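Local atomic coordinates of sensor protein (Geobacter sulfurreducens, PDB entry 3H7M), a protein that probably serves as a sensor histidine kinase, this chain being its sensor domain, which resembles periplasmic solute-binding proteins. Residues I87-H98 against I188-Q199; H10-D18 against G69-I77. One frame throughout, in Å; residues are numbered along the deposited sequence.

Contact 1 of 2, residues I87-H98 against I188-Q199. With NA (sodium ion), chain B.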
loop_
_atom_site.group_PDB
_atom_site.type_symbol
_atom_site.label_atom_id
_atom_site.label_comp_id
_atom_site.label_asym_id
_atom_site.label_seq_id
_atom_site.Cartn_x
_atom_site.Cartn_y
_atom_site.Cartn_z
ATOM N N ILE A 87 -3.445 16.116 2.504
ATOM C CA ILE A 87 -2.107 15.754 2.959
ATOM C C ILE A 87 -1.152 16.009 1.815
ATOM O O ILE A 87 -1.566 16.097 0.657
ATOM C CB ILE A 87 -2.023 14.269 3.365
ATOM C CG1 ILE A 87 -2.258 13.375 2.146
ATOM C CG2 ILE A 87 -3.050 13.964 4.452
ATOM C CD1 ILE A 87 -2.156 11.877 2.444
ATOM N N ASP A 88 0.127 16.139 2.122
ATOM C CA ASP A 88 1.075 16.396 1.059
ATOM C C ASP A 88 1.892 15.149 0.812
ATOM O O ASP A 88 2.329 14.488 1.747
ATOM C CB ASP A 88 1.970 17.586 1.426
ATOM C CG ASP A 88 1.162 18.826 1.822
ATOM O OD1 ASP A 88 0.020 18.973 1.341
ATOM O OD2 ASP A 88 1.671 19.656 2.606
ATOM N N PHE A 89 2.063 14.823 -0.462
ATOM C CA PHE A 89 2.814 13.651 -0.861
ATOM C C PHE A 89 4.173 14.038 -1.357
ATOM O O PHE A 89 4.336 15.087 -1.992
ATOM C CB PHE A 89 2.121 12.912 -2.002
ATOM C CG PHE A 89 0.803 12.315 -1.627
ATOM C CD1 PHE A 89 -0.267 13.131 -1.274
ATOM C CD2 PHE A 89 0.623 10.928 -1.635
ATOM C CE1 PHE A 89 -1.506 12.581 -0.934
ATOM C CE2 PHE A 89 -0.615 10.368 -1.294
ATOM C CZ PHE A 89 -1.682 11.198 -0.943
ATOM N N THR A 90 5.153 13.185 -1.076
ATOM C CA THR A 90 6.496 13.419 -1.557
ATOM C C THR A 90 6.449 12.719 -2.899
ATOM O O THR A 90 5.424 12.150 -3.256
ATOM C CB THR A 90 7.511 12.675 -0.704
ATOM O OG1 THR A 90 7.196 11.269 -0.730
ATOM C CG2 THR A 90 7.483 13.182 0.725
ATOM N N PRO A 91 7.528 12.795 -3.690
ATOM C CA PRO A 91 7.419 12.061 -4.946
ATOM C C PRO A 91 7.245 10.606 -4.461
ATOM O O PRO A 91 7.561 10.292 -3.308
ATOM C CB PRO A 91 8.790 12.276 -5.590
ATOM C CG PRO A 91 9.181 13.625 -5.091
ATOM C CD PRO A 91 8.742 13.635 -3.661
ATOM N N PRO A 92 6.761 9.706 -5.327
ATOM C CA PRO A 92 6.559 8.298 -4.943
ATOM C C PRO A 92 7.841 7.461 -4.922
ATOM O O PRO A 92 8.777 7.723 -5.679
ATOM C CB PRO A 92 5.592 7.805 -6.005
ATOM C CG PRO A 92 6.119 8.521 -7.254
ATOM C CD PRO A 92 6.422 9.935 -6.745
ATOM N N HIS A 93 7.899 6.456 -4.055
ATOM C CA HIS A 93 9.084 5.612 -4.044
ATOM C C HIS A 93 8.822 4.335 -4.851
ATOM O O HIS A 93 9.742 3.581 -5.177
ATOM C CB HIS A 93 9.583 5.325 -2.605
ATOM C CG HIS A 93 8.577 4.692 -1.687
ATOM N ND1 HIS A 93 8.078 3.418 -1.880
ATOM C CD2 HIS A 93 8.032 5.138 -0.527
ATOM C CE1 HIS A 93 7.268 3.110 -0.881
ATOM N NE2 HIS A 93 7.222 4.135 -0.046
ATOM N N THR A 94 7.560 4.114 -5.202
ATOM C CA THR A 94 7.206 2.953 -6.025
ATOM C C THR A 94 5.851 3.121 -6.741
ATOM O O THR A 94 5.022 3.952 -6.365
ATOM C CB THR A 94 7.112 1.667 -5.174
ATOM O OG1 THR A 94 6.917 0.536 -6.032
ATOM C CG2 THR A 94 5.941 1.756 -4.229
ATOM N N ILE A 95 5.641 2.318 -7.776
ATOM C CA ILE A 95 4.378 2.315 -8.510
ATOM C C ILE A 95 3.670 0.986 -8.230
ATOM O O ILE A 95 4.228 -0.088 -8.450
ATOM C CB ILE A 95 4.600 2.424 -10.019
ATOM C CG1 ILE A 95 5.399 3.687 -10.328
ATOM C CG2 ILE A 95 3.259 2.458 -10.730
ATOM C CD1 ILE A 95 4.738 4.944 -9.839
ATOM N N VAL A 96 2.445 1.076 -7.738
ATOM C CA VAL A 96 1.643 -0.090 -7.401
ATOM C C VAL A 96 0.541 -0.400 -8.418
ATOM O O VAL A 96 -0.425 0.346 -8.547
ATOM C CB VAL A 96 0.964 0.111 -6.040
ATOM C CG1 VAL A 96 0.138 -1.117 -5.674
ATOM C CG2 VAL A 96 2.004 0.377 -4.994
ATOM N N TYR A 97 0.684 -1.500 -9.137
ATOM C CA TYR A 97 -0.327 -1.915 -10.104
ATOM C C TYR A 97 -1.364 -2.749 -9.380
ATOM O O TYR A 97 -1.100 -3.278 -8.307
ATOM C CB TYR A 97 0.282 -2.791 -11.176
ATOM C CG TYR A 97 0.983 -2.054 -12.272
ATOM C CD1 TYR A 97 0.262 -1.436 -13.295
ATOM C CD2 TYR A 97 2.373 -2.026 -12.332
ATOM C CE1 TYR A 97 0.914 -0.817 -14.363
ATOM C CE2 TYR A 97 3.033 -1.408 -13.391
ATOM C CZ TYR A 97 2.300 -0.811 -14.403
ATOM O OH TYR A 97 2.959 -0.231 -15.458
ATOM N N HIS A 98 -2.554 -2.851 -9.956
ATOM C CA HIS A 98 -3.589 -3.682 -9.359
ATOM C C HIS A 98 -3.835 -4.861 -10.267
ATOM O O HIS A 98 -3.282 -4.968 -11.362
ATOM C CB HIS A 98 -4.902 -2.945 -9.189
ATOM C CG HIS A 98 -4.927 -2.018 -8.025
ATOM N ND1 HIS A 98 -4.342 -0.773 -8.058
ATOM C CD2 HIS A 98 -5.468 -2.154 -6.793
ATOM C CE1 HIS A 98 -4.524 -0.178 -6.891
ATOM N NE2 HIS A 98 -5.204 -0.994 -6.106
ATOM N N ILE A 188 -3.572 -3.404 -14.388
ATOM C CA ILE A 188 -4.591 -2.390 -14.552
ATOM C C ILE A 188 -4.561 -1.437 -13.358
ATOM O O ILE A 188 -4.313 -1.849 -12.229
ATOM C CB ILE A 188 -6.010 -3.005 -14.705
ATOM C CG1 ILE A 188 -6.466 -3.659 -13.403
ATOM C CG2 ILE A 188 -6.016 -4.026 -15.832
ATOM C CD1 ILE A 188 -7.906 -4.148 -13.452
ATOM N N ALA A 189 -4.781 -0.152 -13.634
ATOM C CA ALA A 189 -4.817 0.919 -12.623
ATOM C C ALA A 189 -3.567 1.136 -11.754
ATOM O O ALA A 189 -3.630 0.921 -10.548
ATOM C CB ALA A 189 -6.048 0.730 -11.712
ATOM N N ALA A 190 -2.462 1.583 -12.361
ATOM C CA ALA A 190 -1.203 1.846 -11.640
ATOM C C ALA A 190 -1.270 3.033 -10.663
ATOM O O ALA A 190 -1.882 4.048 -10.952
ATOM C CB ALA A 190 -0.072 2.068 -12.635
ATOM N N GLN A 191 -0.624 2.906 -9.509
ATOM C CA GLN A 191 -0.644 3.970 -8.505
ATOM C C GLN A 191 0.739 4.487 -8.128
ATOM O O GLN A 191 1.727 3.743 -8.182
ATOM C CB GLN A 191 -1.334 3.473 -7.241
ATOM C CG GLN A 191 -2.731 2.976 -7.475
ATOM C CD GLN A 191 -3.610 4.060 -8.031
ATOM O OE1 GLN A 191 -3.855 5.073 -7.371
ATOM N NE2 GLN A 191 -4.086 3.867 -9.257
ATOM N N ARG A 192 0.804 5.765 -7.750
ATOM C CA ARG A 192 2.068 6.381 -7.333
ATOM C C ARG A 192 2.008 6.266 -5.824
ATOM O O ARG A 192 1.144 6.860 -5.188
ATOM C CB ARG A 192 2.123 7.842 -7.771
ATOM C CG ARG A 192 1.747 8.056 -9.231
ATOM C CD ARG A 192 2.110 9.454 -9.702
ATOM N NE ARG A 192 3.489 9.521 -10.186
ATOM C CZ ARG A 192 4.210 10.634 -10.217
ATOM N NH1 ARG A 192 3.679 11.771 -9.786
ATOM N NH2 ARG A 192 5.461 10.609 -10.671
ATOM N N TYR A 193 2.934 5.498 -5.261
ATOM C CA TYR A 193 2.958 5.187 -3.818
ATOM C C TYR A 193 4.201 5.747 -3.096
ATOM O O TYR A 193 5.345 5.538 -3.535
ATOM C CB TYR A 193 2.895 3.649 -3.712
ATOM C CG TYR A 193 2.717 3.030 -2.358
ATOM C CD1 TYR A 193 1.439 2.827 -1.820
ATOM C CD2 TYR A 193 3.822 2.527 -1.661
ATOM C CE1 TYR A 193 1.271 2.125 -0.617
ATOM C CE2 TYR A 193 3.669 1.807 -0.458
ATOM C CZ TYR A 193 2.400 1.617 0.055
ATOM O OH TYR A 193 2.278 0.953 1.258
ATOM N N GLY A 194 3.992 6.443 -1.981
ATOM C CA GLY A 194 5.148 7.008 -1.297
ATOM C C GLY A 194 4.847 7.613 0.045
ATOM O O GLY A 194 3.820 7.310 0.653
ATOM N N TYR A 195 5.740 8.462 0.545
ATOM C CA TYR A 195 5.462 9.061 1.845
ATOM C C TYR A 195 4.454 10.184 1.715
ATOM O O TYR A 195 4.211 10.702 0.619
ATOM C CB TYR A 195 6.731 9.614 2.491
ATOM C CG TYR A 195 7.795 8.583 2.752
ATOM C CD1 TYR A 195 8.662 8.181 1.739
ATOM C CD2 TYR A 195 7.922 7.991 4.008
ATOM C CE1 TYR A 195 9.621 7.218 1.963
ATOM C CE2 TYR A 195 8.882 7.031 4.243
ATOM C CZ TYR A 195 9.729 6.642 3.216
ATOM O OH TYR A 195 10.663 5.656 3.440
ATOM N N ALA A 196 3.875 10.547 2.854
ATOM C CA ALA A 196 2.909 11.617 2.947
ATOM C C ALA A 196 2.892 12.136 4.393
ATOM O O ALA A 196 3.069 11.364 5.344
ATOM C CB ALA A 196 1.553 11.117 2.545
ATOM N N VAL A 197 2.707 13.448 4.536
ATOM C CA VAL A 197 2.657 14.129 5.835
ATOM C C VAL A 197 1.485 15.105 5.855
ATOM O O VAL A 197 0.912 15.397 4.805
ATOM C CB VAL A 197 3.942 14.934 6.096
ATOM C CG1 VAL A 197 5.046 14.013 6.575
ATOM C CG2 VAL A 197 4.374 15.646 4.817
ATOM N N ARG A 198 1.139 15.611 7.039
ATOM C CA ARG A 198 0.027 16.562 7.189
ATOM C C ARG A 198 0.135 17.756 6.253
ATOM O O ARG A 198 1.219 18.291 6.047
ATOM C CB ARG A 198 -0.054 17.084 8.629
ATOM C CG ARG A 198 -0.693 16.124 9.621
ATOM C CD ARG A 198 -0.814 16.739 11.011
ATOM N NE ARG A 198 0.488 16.978 11.624
ATOM C CZ ARG A 198 1.328 16.018 11.999
ATOM N NH1 ARG A 198 1.003 14.745 11.826
ATOM N NH2 ARG A 198 2.500 16.329 12.541
ATOM N N GLN A 199 -0.998 18.170 5.693
ATOM C CA GLN A 199 -1.056 19.318 4.781
ATOM C C GLN A 199 -0.300 20.504 5.383
ATOM O O GLN A 199 -0.502 20.844 6.546
ATOM C CB GLN A 199 -2.517 19.719 4.553
ATOM C CG GLN A 199 -2.759 20.673 3.387
ATOM C CD GLN A 199 -3.404 19.971 2.209
ATOM O OE1 GLN A 199 -2.726 19.331 1.401
ATOM N NE2 GLN A 199 -4.726 20.068 2.117
HETATM NA NA NA B . -1.253 18.653 -0.968
HETATM O O HOH W 1 4.009 10.005 -1.733
HETATM O O HOH W 2 -2.949 21.069 -1.419
#
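With CG between its backbone N and carbonyl carbon (chi1 57°), His93 folds its ring back over Tyr193 O, while Tyr195, its CG beside the backbone N (chi1 -61°), sets its ring beside the imidazole, side chains crossing at about a right angle. The edge of His93 points at the face of Tyr195 in an offset edge-to-face pair, His93 CD2 lying 3.6 Å from Tyr195 CE1, with the planes at 68°. The third ring of this aromatic cluster, Tyr193, presents its edge to His93 CE1; Thr94 CG2 approaches to 3.4 Å from Tyr193 CD2, and Val96 CG2 packs against Tyr193 CB. Outside partners fix the polar ends: His93 NE2 bonds to Gln75 O, Tyr193 OH to Asn37 and Tyr195 OH to Thr41. Tyr193 O accepts both His93 N at 2.8 Å and Thr94 N at 3.1 Å, the mark of a classic beta bulge. Beside it, a side chain on Gly194 would collide with Pro92 CA. Towards His98 the ladder runs on through Val96 and Gln191, and the imidazole ND1 of His98 donates to Ala189 O at 3.1 Å. At the opposite end Asp88 and Val197 exchange two backbone bonds. The sodium ion is bound by Asp88 OD1 at 2.7 Å and by Gln199 OE1 at 2.9 Å; these oxygens sit close because the cation bridges them, with Ala84 O and a water also bound, while Asp88 OD2 accepts from Gly200 N. The whole is a long, bulged antiparallel strand pair within the mixed sheet of a periplasmic-binding-protein-like fold, carrying a sodium site at one end.

Contact 2 of 2, residues H10-D18 against G69-I77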
loop_
_atom_site.group_PDB
_atom_site.type_symbol
_atom_site.label_atom_id
_atom_site.label_comp_id
_atom_site.label_asym_id
_atom_site.label_seq_id
_atom_site.Cartn_x
_atom_site.Cartn_y
_atom_site.Cartn_z
ATOM N N HIS A 10 15.463 16.676 16.239
ATOM C CA HIS A 10 15.824 15.482 16.980
ATOM C C HIS A 10 14.604 14.895 17.657
ATOM O O HIS A 10 14.687 13.879 18.354
ATOM C CB HIS A 10 16.924 15.823 17.978
ATOM C CG HIS A 10 18.168 16.338 17.325
ATOM N ND1 HIS A 10 19.055 15.515 16.666
ATOM C CD2 HIS A 10 18.637 17.597 17.168
ATOM C CE1 HIS A 10 20.018 16.245 16.130
ATOM N NE2 HIS A 10 19.787 17.512 16.420
ATOM N N ARG A 11 13.468 15.547 17.426
ATOM C CA ARG A 11 12.185 15.097 17.949
ATOM C C ARG A 11 11.785 13.832 17.184
ATOM O O ARG A 11 11.495 13.896 15.989
ATOM C CB ARG A 11 11.120 16.172 17.718
ATOM C CG ARG A 11 9.711 15.737 18.107
ATOM C CD ARG A 11 8.684 16.839 17.859
ATOM N NE ARG A 11 7.399 16.532 18.488
ATOM C CZ ARG A 11 7.224 16.366 19.798
ATOM N NH1 ARG A 11 8.253 16.476 20.631
ATOM N NH2 ARG A 11 6.018 16.083 20.276
ATOM N N THR A 12 11.774 12.689 17.862
ATOM C CA THR A 12 11.403 11.430 17.221
ATOM C C THR A 12 10.239 11.555 16.241
ATOM O O THR A 12 9.165 12.058 16.591
ATOM C CB THR A 12 11.008 10.365 18.261
ATOM O OG1 THR A 12 12.189 9.855 18.892
ATOM C CG2 THR A 12 10.237 9.216 17.592
ATOM N N ILE A 13 10.461 11.105 15.011
ATOM C CA ILE A 13 9.404 11.136 14.006
ATOM C C ILE A 13 8.649 9.816 14.105
ATOM O O ILE A 13 9.257 8.732 14.102
ATOM C CB ILE A 13 9.959 11.277 12.581
ATOM C CG1 ILE A 13 10.519 12.679 12.383
ATOM C CG2 ILE A 13 8.866 11.033 11.565
ATOM C CD1 ILE A 13 11.803 12.906 13.128
ATOM N N VAL A 14 7.331 9.915 14.213
ATOM C CA VAL A 14 6.498 8.730 14.321
ATOM C C VAL A 14 5.955 8.349 12.966
ATOM O O VAL A 14 5.252 9.132 12.323
ATOM C CB VAL A 14 5.348 8.952 15.277
ATOM C CG1 VAL A 14 4.414 7.750 15.252
ATOM C CG2 VAL A 14 5.909 9.140 16.664
ATOM N N VAL A 15 6.282 7.129 12.552
ATOM C CA VAL A 15 5.888 6.627 11.248
ATOM C C VAL A 15 4.682 5.701 11.233
ATOM O O VAL A 15 4.687 4.615 11.836
ATOM C CB VAL A 15 7.054 5.904 10.577
ATOM C CG1 VAL A 15 6.736 5.693 9.103
ATOM C CG2 VAL A 15 8.329 6.711 10.760
ATOM N N GLY A 16 3.651 6.144 10.525
ATOM C CA GLY A 16 2.447 5.352 10.424
ATOM C C GLY A 16 2.484 4.464 9.194
ATOM O O GLY A 16 3.224 4.730 8.238
ATOM N N GLY A 17 1.686 3.404 9.221
ATOM C CA GLY A 17 1.625 2.492 8.094
ATOM C C GLY A 17 0.652 1.383 8.401
ATOM O O GLY A 17 0.128 1.300 9.517
ATOM N N ASP A 18 0.404 0.534 7.416
ATOM C CA ASP A 18 -0.514 -0.587 7.581
ATOM C C ASP A 18 0.245 -1.761 8.205
ATOM O O ASP A 18 1.328 -2.113 7.753
ATOM C CB ASP A 18 -1.072 -0.997 6.218
ATOM C CG ASP A 18 -2.210 -2.003 6.316
ATOM O OD1 ASP A 18 -2.183 -2.880 7.204
ATOM O OD2 ASP A 18 -3.129 -1.928 5.478
ATOM N N GLY A 69 -2.455 13.797 13.908
ATOM C CA GLY A 69 -1.135 14.048 14.465
ATOM C C GLY A 69 -0.602 12.923 15.346
ATOM O O GLY A 69 0.476 13.048 15.931
ATOM N N ARG A 70 -1.347 11.823 15.450
ATOM C CA ARG A 70 -0.932 10.677 16.262
ATOM C C ARG A 70 0.365 10.113 15.701
ATOM O O ARG A 70 1.137 9.469 16.413
ATOM C CB ARG A 70 -2.014 9.598 16.249
ATOM C CG ARG A 70 -3.371 10.089 16.700
ATOM C CD ARG A 70 -4.394 8.983 16.653
ATOM N NE ARG A 70 -5.662 9.420 17.219
ATOM C CZ ARG A 70 -6.596 8.592 17.673
ATOM N NH1 ARG A 70 -6.400 7.278 17.627
ATOM N NH2 ARG A 70 -7.722 9.073 18.186
ATOM N N VAL A 71 0.579 10.348 14.409
ATOM C CA VAL A 71 1.787 9.921 13.721
ATOM C C VAL A 71 2.196 11.101 12.865
ATOM O O VAL A 71 1.361 11.911 12.472
ATOM C CB VAL A 71 1.550 8.697 12.821
ATOM C CG1 VAL A 71 0.912 7.596 13.636
ATOM C CG2 VAL A 71 0.688 9.067 11.618
ATOM N N ASP A 72 3.473 11.194 12.547
ATOM C CA ASP A 72 3.917 12.331 11.779
ATOM C C ASP A 72 4.010 12.124 10.285
ATOM O O ASP A 72 4.108 13.090 9.534
ATOM C CB ASP A 72 5.253 12.790 12.347
ATOM C CG ASP A 72 5.216 12.903 13.865
ATOM O OD1 ASP A 72 4.371 13.671 14.382
ATOM O OD2 ASP A 72 6.019 12.220 14.539
ATOM N N VAL A 73 3.952 10.872 9.849
ATOM C CA VAL A 73 4.074 10.562 8.427
ATOM C C VAL A 73 3.651 9.135 8.086
ATOM O O VAL A 73 3.703 8.227 8.930
ATOM C CB VAL A 73 5.537 10.751 7.980
ATOM C CG1 VAL A 73 6.452 9.961 8.894
ATOM C CG2 VAL A 73 5.719 10.309 6.546
ATOM N N LEU A 74 3.231 8.943 6.843
ATOM C CA LEU A 74 2.831 7.630 6.375
ATOM C C LEU A 74 3.859 7.296 5.321
ATOM O O LEU A 74 4.061 8.078 4.382
ATOM C CB LEU A 74 1.428 7.664 5.772
ATOM C CG LEU A 74 0.305 8.077 6.734
ATOM C CD1 LEU A 74 -1.017 7.854 6.042
ATOM C CD2 LEU A 74 0.351 7.276 8.030
ATOM N N GLN A 75 4.518 6.149 5.493
ATOM C CA GLN A 75 5.575 5.722 4.573
ATOM C C GLN A 75 5.104 5.132 3.270
ATOM O O GLN A 75 5.861 5.068 2.314
ATOM C CB GLN A 75 6.514 4.708 5.252
ATOM C CG GLN A 75 5.835 3.758 6.245
ATOM C CD GLN A 75 6.721 2.596 6.683
ATOM O OE1 GLN A 75 7.941 2.730 6.827
ATOM N NE2 GLN A 75 6.098 1.448 6.913
ATOM N N GLY A 76 3.853 4.695 3.221
ATOM C CA GLY A 76 3.369 4.086 1.996
ATOM C C GLY A 76 1.917 4.346 1.674
ATOM O O GLY A 76 1.026 3.621 2.120
ATOM N N ILE A 77 1.671 5.378 0.883
ATOM C CA ILE A 77 0.314 5.697 0.531
ATOM C C ILE A 77 0.226 6.130 -0.916
ATOM O O ILE A 77 1.099 6.837 -1.434
ATOM C CB ILE A 77 -0.241 6.781 1.440
ATOM C CG1 ILE A 77 -1.658 7.140 1.004
ATOM C CG2 ILE A 77 0.665 7.991 1.407
ATOM C CD1 ILE A 77 -2.359 8.093 1.943
#
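Val14 O is gripped by two successive amides: Asp72 N donates to it at 2.7 Å, and Val73 N adds a weak bond at 3.3 Å. The parallel pairing of strands 13-18 and 73-78 starts here, in the mixed sheet of the solute-binding-protein fold, where the chain returns through helices 36-48 and 62-67 and the intervening strand 52-57. Asp72 also reaches back across the junction. Its CG, turned beside its own backbone N (chi1 -48°), brings OD2 to Val14 N at 2.7 Å in a nearly straight bond (167°), met on the anti side of the carboxylate and 18° out of its plane. Both backbone polar atoms of Val14 are thus held by the one residue. Replacing Asp72 by an alanine would probably leave Val14 N without its carboxylate mate and weaken the tie at the start of the pairing. Val14 CG1 lies against Val71 CG1 at 3.9 Å, the two side chains crossing at about a right angle, whereas Val15 and Val73 lie side by side on the same face of the sheet. Ile13 CG2 touches Val73 CG1 beside them, and Val15 CG1 rests on the aliphatic part of Gln75, whose amide end bonds to Glu25 and Thr41. On the other face Leu74, which packs on Met62 and Leu66, lays CD2 against the bare CA of Gly16 at 3.7 Å; a CB on that glycine would collide with it. The same glycine donates its N to Val73 O at 2.6 Å, almost in line with the carbonyl.

Strands 73-78 and 181-198 are neighbours in one mixed sheet, which joins the two contacts: Ala196 O probably accepts from Leu74 N, and the contacts also meet through His93 and Gln75. Contact 2 is largely buried, short and parallel, built mainly from aliphatic side chains and glycine, with one carboxylate that grips backbone. Contact 1 is longer, antiparallel and only partly buried; it holds an aromatic cluster in its middle and a metal at one more exposed end. Arg198 of contact 1 also donates to Val71 O, tying the sodium-bearing end of that strand pair to the start of the parallel one.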